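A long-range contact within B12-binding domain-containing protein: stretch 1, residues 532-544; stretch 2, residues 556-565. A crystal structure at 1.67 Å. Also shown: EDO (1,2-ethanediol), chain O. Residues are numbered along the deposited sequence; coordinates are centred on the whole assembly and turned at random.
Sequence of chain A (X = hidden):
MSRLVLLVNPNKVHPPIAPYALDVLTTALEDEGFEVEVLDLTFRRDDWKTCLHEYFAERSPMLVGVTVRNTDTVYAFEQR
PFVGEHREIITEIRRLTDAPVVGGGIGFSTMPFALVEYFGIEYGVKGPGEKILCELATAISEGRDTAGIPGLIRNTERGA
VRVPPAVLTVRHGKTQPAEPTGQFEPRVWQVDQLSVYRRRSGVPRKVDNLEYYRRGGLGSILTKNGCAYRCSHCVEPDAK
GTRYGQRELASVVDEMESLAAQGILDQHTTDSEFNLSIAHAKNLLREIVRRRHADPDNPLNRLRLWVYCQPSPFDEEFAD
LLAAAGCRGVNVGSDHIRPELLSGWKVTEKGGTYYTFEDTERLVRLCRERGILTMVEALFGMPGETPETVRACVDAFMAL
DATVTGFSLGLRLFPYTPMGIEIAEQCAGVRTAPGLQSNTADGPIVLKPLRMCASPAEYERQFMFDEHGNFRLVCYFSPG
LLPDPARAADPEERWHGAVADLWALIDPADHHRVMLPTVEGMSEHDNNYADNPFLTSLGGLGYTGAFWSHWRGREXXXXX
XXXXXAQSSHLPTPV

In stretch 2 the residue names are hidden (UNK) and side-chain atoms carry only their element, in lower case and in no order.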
# COMPACT_ATOMS: atom_id res chain seq x y z
N ASN A 532 -16.62 15.28 -0.66
CA ASN A 532 -15.65 16.08 -1.39
C ASN A 532 -16.28 16.54 -2.70
O ASN A 532 -16.53 15.73 -3.59
CB ASN A 532 -14.38 15.26 -1.64
CG ASN A 532 -13.23 16.10 -2.18
OD1 ASN A 532 -13.40 16.85 -3.13
ND2 ASN A 532 -12.06 15.96 -1.57
N PRO A 533 -16.56 17.84 -2.85
CA PRO A 533 -17.20 18.31 -4.09
C PRO A 533 -16.37 18.07 -5.34
O PRO A 533 -16.93 17.92 -6.44
CB PRO A 533 -17.42 19.81 -3.84
CG PRO A 533 -16.37 20.17 -2.82
CD PRO A 533 -16.25 18.96 -1.94
N PHE A 534 -15.04 18.02 -5.20
CA PHE A 534 -14.20 17.69 -6.34
C PHE A 534 -14.38 16.24 -6.75
O PHE A 534 -14.51 15.93 -7.94
CB PHE A 534 -12.73 17.99 -6.01
CG PHE A 534 -11.78 17.67 -7.12
CD1 PHE A 534 -12.06 18.04 -8.43
CD2 PHE A 534 -10.60 17.00 -6.86
CE1 PHE A 534 -11.18 17.74 -9.45
CE2 PHE A 534 -9.71 16.70 -7.88
CZ PHE A 534 -10.01 17.07 -9.17
N LEU A 535 -14.42 15.33 -5.78
CA LEU A 535 -14.64 13.92 -6.09
C LEU A 535 -16.00 13.71 -6.74
O LEU A 535 -16.12 12.99 -7.74
CB LEU A 535 -14.51 13.08 -4.82
CG LEU A 535 -13.07 12.89 -4.34
CD1 LEU A 535 -13.03 12.10 -3.04
CD2 LEU A 535 -12.27 12.20 -5.42
N THR A 536 -17.04 14.35 -6.20
CA THR A 536 -18.37 14.20 -6.77
C THR A 536 -18.44 14.79 -8.17
O THR A 536 -19.15 14.26 -9.03
CB THR A 536 -19.42 14.87 -5.87
OG1 THR A 536 -19.18 16.28 -5.82
CG2 THR A 536 -19.32 14.31 -4.46
N SER A 537 -17.70 15.87 -8.42
CA SER A 537 -17.70 16.48 -9.75
C SER A 537 -17.02 15.57 -10.77
O SER A 537 -17.48 15.45 -11.91
CB SER A 537 -17.03 17.85 -9.70
OG SER A 537 -17.77 18.74 -8.89
N LEU A 538 -15.91 14.94 -10.38
CA LEU A 538 -15.22 14.02 -11.28
C LEU A 538 -16.14 12.89 -11.70
O LEU A 538 -16.22 12.54 -12.88
CB LEU A 538 -13.97 13.48 -10.60
CG LEU A 538 -12.81 14.45 -10.39
CD1 LEU A 538 -11.69 13.75 -9.61
CD2 LEU A 538 -12.30 14.98 -11.72
N GLY A 539 -16.85 12.30 -10.73
CA GLY A 539 -17.76 11.22 -11.07
C GLY A 539 -18.93 11.69 -11.92
O GLY A 539 -19.26 11.06 -12.93
N GLY A 540 -19.54 12.81 -11.55
CA GLY A 540 -20.72 13.27 -12.26
C GLY A 540 -20.44 13.57 -13.72
O GLY A 540 -21.27 13.30 -14.59
N LEU A 541 -19.26 14.12 -14.01
CA LEU A 541 -18.88 14.45 -15.38
C LEU A 541 -18.17 13.30 -16.09
O LEU A 541 -17.80 13.45 -17.26
CB LEU A 541 -17.98 15.69 -15.38
CG LEU A 541 -18.66 17.01 -15.00
CD1 LEU A 541 -17.62 18.08 -14.73
CD2 LEU A 541 -19.60 17.46 -16.09
N GLY A 542 -17.99 12.16 -15.43
CA GLY A 542 -17.33 11.04 -16.07
C GLY A 542 -15.87 11.27 -16.39
O GLY A 542 -15.41 10.88 -17.48
N TYR A 543 -15.14 11.92 -15.50
CA TYR A 543 -13.71 12.10 -15.70
C TYR A 543 -12.98 10.79 -15.43
O TYR A 543 -13.39 9.99 -14.58
CB TYR A 543 -13.16 13.20 -14.79
CG TYR A 543 -13.32 14.59 -15.38
CD1 TYR A 543 -14.49 15.31 -15.21
CD2 TYR A 543 -12.29 15.17 -16.11
CE1 TYR A 543 -14.64 16.57 -15.74
CE2 TYR A 543 -12.43 16.44 -16.65
CZ TYR A 543 -13.61 17.13 -16.46
OH TYR A 543 -13.78 18.39 -16.99
N THR A 544 -11.91 10.57 -16.18
CA THR A 544 -11.15 9.33 -16.11
C THR A 544 -9.72 9.62 -15.67
O THR A 544 -9.26 10.76 -15.67
CB THR A 544 -11.17 8.60 -17.46
OG1 THR A 544 -10.53 9.41 -18.45
CG2 THR A 544 -12.61 8.31 -17.90
N UNK A 556 -12.11 24.43 -12.14
CA UNK A 556 -12.88 24.39 -13.38
C UNK A 556 -13.77 23.16 -13.45
O UNK A 556 -14.92 23.24 -13.91
o UNK A 556 -14.54 24.51 -17.19
c UNK A 556 -13.72 24.93 -16.34
c UNK A 556 -11.94 24.43 -14.58
o UNK A 556 -13.81 26.08 -15.84
c UNK A 556 -12.59 24.02 -15.91
N UNK A 557 -13.27 22.02 -12.99
CA UNK A 557 -14.07 20.80 -13.04
C UNK A 557 -15.29 20.93 -12.14
O UNK A 557 -16.39 20.50 -12.49
c UNK A 557 -14.05 18.36 -12.41
c UNK A 557 -11.12 18.40 -13.57
c UNK A 557 -12.24 19.34 -13.87
c UNK A 557 -13.19 19.59 -12.70
N UNK A 558 -15.12 21.58 -10.98
CA UNK A 558 -16.28 21.82 -10.12
C UNK A 558 -17.24 22.83 -10.75
O UNK A 558 -18.46 22.67 -10.67
s UNK A 558 -14.62 21.53 -6.27
c UNK A 558 -13.32 22.71 -6.61
c UNK A 558 -15.81 22.27 -8.73
c UNK A 558 -15.20 21.12 -7.94
N UNK A 559 -16.71 23.86 -11.41
CA UNK A 559 -17.59 24.80 -12.11
C UNK A 559 -18.37 24.09 -13.20
O UNK A 559 -19.58 24.30 -13.35
n UNK A 559 -18.61 27.30 -16.54
c UNK A 559 -16.79 25.96 -12.69
c UNK A 559 -17.66 27.03 -13.35
n UNK A 559 -16.57 26.97 -15.54
n UNK A 559 -17.07 25.93 -17.53
c UNK A 559 -17.42 26.73 -16.54
c UNK A 559 -16.89 27.82 -14.41
N UNK A 560 -17.69 23.24 -13.98
CA UNK A 560 -18.36 22.57 -15.09
C UNK A 560 -19.39 21.57 -14.59
O UNK A 560 -20.42 21.38 -15.24
c UNK A 560 -16.23 20.03 -18.44
c UNK A 560 -17.34 21.88 -15.99
n UNK A 560 -15.05 19.94 -19.35
c UNK A 560 -17.90 21.55 -17.37
c UNK A 560 -16.82 21.42 -18.43
N UNK A 561 -19.14 20.95 -13.44
CA UNK A 561 -20.13 20.04 -12.86
C UNK A 561 -21.37 20.80 -12.40
O UNK A 561 -22.50 20.31 -12.56
c UNK A 561 -19.51 19.27 -11.69
N UNK A 562 -21.18 21.99 -11.82
CA UNK A 562 -22.34 22.83 -11.51
C UNK A 562 -23.11 23.19 -12.78
O UNK A 562 -24.34 23.13 -12.80
n UNK A 562 -20.03 26.12 -9.26
n UNK A 562 -18.22 25.42 -8.01
c UNK A 562 -21.88 24.11 -10.78
n UNK A 562 -17.97 27.12 -9.52
c UNK A 562 -20.96 25.16 -8.67
c UNK A 562 -21.13 23.87 -9.48
c UNK A 562 -18.74 26.22 -8.93
N UNK A 563 -22.38 23.51 -13.85
CA UNK A 563 -23.01 23.87 -15.12
C UNK A 563 -23.78 22.70 -15.73
O UNK A 563 -24.92 22.87 -16.19
o UNK A 563 -20.95 26.74 -17.82
o UNK A 563 -20.89 25.01 -19.17
c UNK A 563 -22.46 24.98 -17.37
c UNK A 563 -21.36 25.62 -18.18
c UNK A 563 -21.94 24.36 -16.10
N UNK A 564 -23.18 21.51 -15.74
CA UNK A 564 -23.84 20.35 -16.33
C UNK A 564 -25.09 19.97 -15.55
O UNK A 564 -26.12 19.62 -16.14
c UNK A 564 -22.88 19.17 -16.40
N UNK A 565 -25.03 20.06 -14.22
CA UNK A 565 -26.19 19.72 -13.40
C UNK A 565 -27.35 20.66 -13.68
O UNK A 565 -28.52 20.25 -13.68
c UNK A 565 -25.82 19.76 -11.92
C1 EDO O . -10.79 18.72 -2.78
O1 EDO O . -9.91 17.59 -2.69
C2 EDO O . -10.06 19.87 -3.47
O2 EDO O . -10.97 20.95 -3.73

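Position 556 carries three side-chain carbons, the third bearing two oxygens, and makes no contact with stretch 1. That carboxylate is Glu556, suited to an exposed helix surface.

At position 557 four carbons fork at the first, one arm two carbons long, and pack against Phe534, Leu538, Leu541 and Tyr543: this is Ile557. It is buried, and its CA-to-CB bond points toward stretch 1. CG2 lies 3.9 Å from Leu538 CD2 and 4.2 Å from Phe534 CE1, at the edge of that ring. With both arms against Phe534 and Leu538, the branched side chain fills the space between them and Tyr543, and its CD1 lies over a face of the Tyr543 ring, 4.2 Å from the centroid, a CH-pi contact.

Position 558 is an unbranched run of two carbons, a sulfur and a carbon, the sulfur lying against Pro533 and Phe534; this is Met558. Its SD is 4.0 Å from Phe534 CB and 4.1 Å from Pro533 CB; the slender chain extends along the first turn of the other helix.

Position 559 has three carbons, a nitrogen, and a carbon with two more nitrogens, and points away from stretch 1. This is Arg559, whose guanidinium forms salt bridges within its own helix: NE to Glu556 OE1 at 2.9 Å, and NH1 to a carboxylate oxygen of position 563 at 2.7 Å.

At position 560 four carbons in a row end in a nitrogen that reaches the Tyr543 hydroxyl; this is Lys560. The chain is long enough for NZ to donate a hydrogen bond to Tyr543 OH at 3.1 Å.

Position 561 has a single side-chain carbon, against Ser537 and Leu541; this is Ala561. CB lies 3.3 Å from Ser537 OG and 3.8 Å from Leu541 CD1, and the small residue suits the place where the backbones come near, its CA 5.3 Å from Ser537 CA.

Position 562 has three carbons, a nitrogen, and a carbon carrying two more nitrogens, and touches nothing on stretch 1; this is exposed Arg562. At 563 three carbons end in two oxygens, without contact; this is Glu563, the second acidic partner of Arg559.

Position 564 has one carbon, 3.7 Å from Leu541 CD2: Ala564. Position 565 has one carbon without contact: Ala565.

The helices cross at 58°, axes 8.8 Å apart. Small Ser537 and Ala561 allow this approach, and Ser537 OG donates to Pro533 O at 2.7 Å. Ile557, Met558 and Leu541 supply most of the apolar packing. Beyond the Schellman turn at Gly542, Tyr543 joins ring-face packing to the one hydrogen bond between the stretches.

Stretch 2, residues 556-565: EIMRKAREAA
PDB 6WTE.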